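Local coordinates for betainyl-CoA thiolase (Pseudomonas putida, PDB 2HLJ), which probably transfers or hydrolyses acyl groups of CoA thioesters, betainyl-CoA probably among them, using a hotdog fold, at residues L29-Y34 with T74-Q79. Residues are numbered along the deposited sequence; the frame is centred on the assembly and turned at random.
Sequences LLIFSY and TEVWVQ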
ATOM      1  N   LEU A  29      -3.099   4.643   1.056  1.00 19.59           N
ATOM      2  CA  LEU A  29      -3.686   3.297   1.145  1.00 18.46           C
ATOM      3  C   LEU A  29      -4.717   3.141   2.260  1.00 14.79           C
ATOM      4  O   LEU A  29      -5.689   2.429   2.078  1.00 17.29           O
ATOM      5  CB  LEU A  29      -2.611   2.200   1.221  1.00 16.79           C
ATOM      6  CG  LEU A  29      -3.022   0.792   0.779  1.00 25.20           C
ATOM      7  CD1 LEU A  29      -3.285   0.678  -0.746  1.00 28.87           C
ATOM      8  CD2 LEU A  29      -1.924  -0.230   1.173  1.00 23.37           C
ATOM      9  N   LEU A  30      -4.539   3.819   3.401  1.00 16.29           N
ATOM     10  CA  LEU A  30      -5.562   3.828   4.432  1.00 13.47           C
ATOM     11  C   LEU A  30      -6.886   4.421   3.957  1.00 18.50           C
ATOM     12  O   LEU A  30      -7.972   3.863   4.228  1.00 19.23           O
ATOM     13  CB  LEU A  30      -5.080   4.562   5.709  1.00 16.25           C
ATOM     14  CG  LEU A  30      -6.067   4.481   6.862  1.00 15.37           C
ATOM     15  CD1 LEU A  30      -6.345   3.036   7.254  1.00 15.20           C
ATOM     16  CD2 LEU A  30      -5.611   5.301   8.085  1.00 17.77           C
ATOM     17  N   ILE A  31      -6.808   5.561   3.278  1.00 17.56           N
ATOM     18  CA  ILE A  31      -7.995   6.212   2.700  1.00 17.53           C
ATOM     19  C   ILE A  31      -8.672   5.261   1.727  1.00 16.07           C
ATOM     20  O   ILE A  31      -9.879   5.075   1.768  1.00 18.42           O
ATOM     21  CB  ILE A  31      -7.610   7.529   1.964  1.00 16.32           C
ATOM     22  CG1 ILE A  31      -7.113   8.572   2.947  1.00 19.02           C
ATOM     23  CG2 ILE A  31      -8.756   8.033   1.090  1.00 21.09           C
ATOM     24  CD1 ILE A  31      -6.303   9.650   2.275  1.00 19.99           C
ATOM     25  N   PHE A  32      -7.899   4.606   0.868  1.00 17.45           N
ATOM     26  CA  PHE A  32      -8.492   3.575   0.019  1.00 17.35           C
ATOM     27  C   PHE A  32      -9.110   2.373   0.782  1.00 19.17           C
ATOM     28  O   PHE A  32     -10.149   1.843   0.359  1.00 20.20           O
ATOM     29  CB  PHE A  32      -7.482   3.066  -1.030  1.00 16.83           C
ATOM     30  CG  PHE A  32      -7.029   4.089  -2.039  1.00 20.17           C
ATOM     31  CD1 PHE A  32      -7.855   5.109  -2.497  1.00 17.89           C
ATOM     32  CD2 PHE A  32      -5.778   3.932  -2.654  1.00 19.72           C
ATOM     33  CE1 PHE A  32      -7.415   5.992  -3.477  1.00 17.46           C
ATOM     34  CE2 PHE A  32      -5.317   4.843  -3.563  1.00 10.75           C
ATOM     35  CZ  PHE A  32      -6.140   5.854  -4.015  1.00 14.49           C
ATOM     36  N   SER A  33      -8.515   1.964   1.906  1.00 19.98           N
ATOM     37  CA  SER A  33      -9.060   0.854   2.746  1.00 18.56           C
ATOM     38  C   SER A  33     -10.433   1.207   3.291  1.00 18.45           C
ATOM     39  O   SER A  33     -11.343   0.379   3.313  1.00 18.26           O
ATOM     40  CB  SER A  33      -8.125   0.534   3.938  1.00 17.06           C
ATOM     41  OG  SER A  33      -8.302  -0.793   4.461  1.00 18.97           O
ATOM     42  N   TYR A  34     -10.551   2.428   3.774  1.00 20.06           N
ATOM     43  CA  TYR A  34     -11.815   2.941   4.251  1.00 20.61           C
ATOM     44  C   TYR A  34     -12.816   2.988   3.108  1.00 19.61           C
ATOM     45  O   TYR A  34     -13.967   2.696   3.306  1.00 16.68           O
ATOM     46  CB  TYR A  34     -11.659   4.319   4.840  1.00 20.77           C
ATOM     47  CG  TYR A  34     -10.876   4.410   6.137  1.00 22.00           C
ATOM     48  CD1 TYR A  34     -10.814   3.345   7.040  1.00 24.53           C
ATOM     49  CD2 TYR A  34     -10.252   5.592   6.485  1.00 27.06           C
ATOM     50  CE1 TYR A  34     -10.100   3.457   8.234  1.00 23.49           C
ATOM     51  CE2 TYR A  34      -9.568   5.721   7.676  1.00 25.38           C
ATOM     52  CZ  TYR A  34      -9.483   4.657   8.545  1.00 26.97           C
ATOM     53  OH  TYR A  34      -8.773   4.806   9.728  1.00 26.09           O
ATOM     54  N   THR A  74      -6.030  19.127   2.735  1.00 18.03           N
ATOM     55  CA  THR A  74      -6.647  18.889   1.478  1.00 16.86           C
ATOM     56  C   THR A  74      -7.894  18.009   1.652  1.00 17.86           C
ATOM     57  O   THR A  74      -7.850  16.970   2.358  1.00 15.24           O
ATOM     58  CB  THR A  74      -5.664  18.226   0.519  1.00 20.50           C
ATOM     59  OG1 THR A  74      -4.491  19.046   0.399  1.00 20.86           O
ATOM     60  CG2 THR A  74      -6.296  18.070  -0.847  1.00 20.58           C
ATOM     61  N   GLU A  75      -9.005  18.440   1.036  1.00 17.26           N
ATOM     62  CA  GLU A  75     -10.235  17.645   0.983  1.00 20.25           C
ATOM     63  C   GLU A  75     -10.121  16.711  -0.200  1.00 16.75           C
ATOM     64  O   GLU A  75      -9.982  17.159  -1.317  1.00 16.77           O
ATOM     65  CB  GLU A  75     -11.456  18.543   0.824  1.00 22.16           C
ATOM     66  CG  GLU A  75     -11.675  19.444   2.052  1.00 24.18           C
ATOM     67  CD  GLU A  75     -12.507  20.709   1.748  1.00 31.14           C
ATOM     68  OE1 GLU A  75     -12.015  21.606   1.016  1.00 50.23           O
ATOM     69  OE2 GLU A  75     -13.633  20.810   2.278  1.00 38.91           O
ATOM     70  N   VAL A  76     -10.184  15.417   0.059  1.00 16.98           N
ATOM     71  CA  VAL A  76      -9.994  14.438  -0.986  1.00 17.26           C
ATOM     72  C   VAL A  76     -11.164  13.472  -0.986  1.00 18.16           C
ATOM     73  O   VAL A  76     -11.860  13.331   0.015  1.00 18.22           O
ATOM     74  CB  VAL A  76      -8.639  13.657  -0.837  1.00 19.63           C
ATOM     75  CG1 VAL A  76      -7.427  14.603  -0.968  1.00 16.22           C
ATOM     76  CG2 VAL A  76      -8.577  12.809   0.468  1.00 18.85           C
ATOM     77  N   TRP A  77     -11.357  12.803  -2.115  1.00 17.34           N
ATOM     78  CA  TRP A  77     -12.345  11.748  -2.232  1.00 18.45           C
ATOM     79  C   TRP A  77     -11.813  10.598  -3.059  1.00 19.48           C
ATOM     80  O   TRP A  77     -10.893  10.762  -3.877  1.00 16.35           O
ATOM     81  CB  TRP A  77     -13.679  12.262  -2.841  1.00 15.55           C
ATOM     82  CG  TRP A  77     -13.678  12.634  -4.269  1.00 18.59           C
ATOM     83  CD1 TRP A  77     -13.862  11.791  -5.344  1.00 21.48           C
ATOM     84  CD2 TRP A  77     -13.546  13.947  -4.813  1.00 17.11           C
ATOM     85  NE1 TRP A  77     -13.831  12.514  -6.509  1.00 17.54           N
ATOM     86  CE2 TRP A  77     -13.622  13.834  -6.211  1.00 19.39           C
ATOM     87  CE3 TRP A  77     -13.342  15.218  -4.252  1.00 22.67           C
ATOM     88  CZ2 TRP A  77     -13.497  14.936  -7.062  1.00 15.30           C
ATOM     89  CZ3 TRP A  77     -13.237  16.304  -5.100  1.00 19.47           C
ATOM     90  CH2 TRP A  77     -13.293  16.150  -6.487  1.00 20.65           C
ATOM     91  N   VAL A  78     -12.436   9.434  -2.858  1.00 20.64           N
ATOM     92  CA  VAL A  78     -12.085   8.231  -3.601  1.00 17.86           C
ATOM     93  C   VAL A  78     -13.138   7.889  -4.612  1.00 17.19           C
ATOM     94  O   VAL A  78     -14.319   7.882  -4.286  1.00 16.20           O
ATOM     95  CB  VAL A  78     -11.917   7.018  -2.637  1.00 19.03           C
ATOM     96  CG1 VAL A  78     -11.374   5.821  -3.370  1.00 15.67           C
ATOM     97  CG2 VAL A  78     -11.030   7.392  -1.484  1.00 17.00           C
ATOM     98  N   GLN A  79     -12.705   7.573  -5.841  1.00 17.86           N
ATOM     99  CA  GLN A  79     -13.572   6.960  -6.838  1.00 18.78           C
ATOM    100  C   GLN A  79     -13.226   5.481  -6.950  1.00 19.83           C
ATOM    101  O   GLN A  79     -12.080   5.095  -6.834  1.00 17.65           O
ATOM    102  CB  GLN A  79     -13.430   7.669  -8.206  1.00 17.99           C
ATOM    103  CG  GLN A  79     -14.149   9.019  -8.153  1.00 16.66           C
ATOM    104  CD  GLN A  79     -13.952   9.910  -9.341  1.00 21.80           C
ATOM    105  OE1 GLN A  79     -14.099  11.106  -9.197  1.00 21.16           O
ATOM    106  NE2 GLN A  79     -13.607   9.356 -10.508  1.00 16.24           N
TER
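Ile31 and Phe32 of helix 25-43 pack against Val76 and Val78 of strand 75-85; the axes of the short segments 29-34 and 75-79 come within 9.0 Å and cross at -56°. This is part of the hotdog fold, in which a long helix lies against one face of an antiparallel sheet. The nearest CA atoms across the contact are those of Phe32 and Val78, 6.9 Å apart. No hydrogen bond joins the two segments, and the contact is apolar and buried.

Val78 carries most of it. CG1 faces the Phe32 ring, while CG2 lies against Ile31 and also brushes the ring at CD1. Val78 CG2 meets Ile31 CG2 at 3.5 Å, methyl to methyl and tighter than usual for two carbons. Val78 CG1, anti to the backbone N (chi1 -172°), lies 3.7 Å from Phe32 CD1. It comes to the ring obliquely and also touches CE1. With an alanine here, both methyls are gone, which is likely to leave Ile31 CG2 and the CD1-CE1 side of the Phe32 ring without their strand partner and open a gap between helix and sheet. Ile31 spans two strand positions. Its CG2 is at Val78, while CD1 extends to Val76 CG2, a looser touch at 4.3 Å.

Strand 89-98 continues the floor under the helix: the Phe32 ring also meets the ring of His94, the planes nearly parallel, and touches Leu96. Trp16 and Leu23 pack on Ile31. Nearby, Ser33 OG bonds to Asp25 and Arg24 of the second subunit, so this helix also borders the dimer interface.

Trp77 and Gln79 point away from the helix. Between them, Trp77 NE1 donates an almost straight hydrogen bond (172°) to Gln79 OE1 at 3.0 Å, with the oxygen in the indole plane.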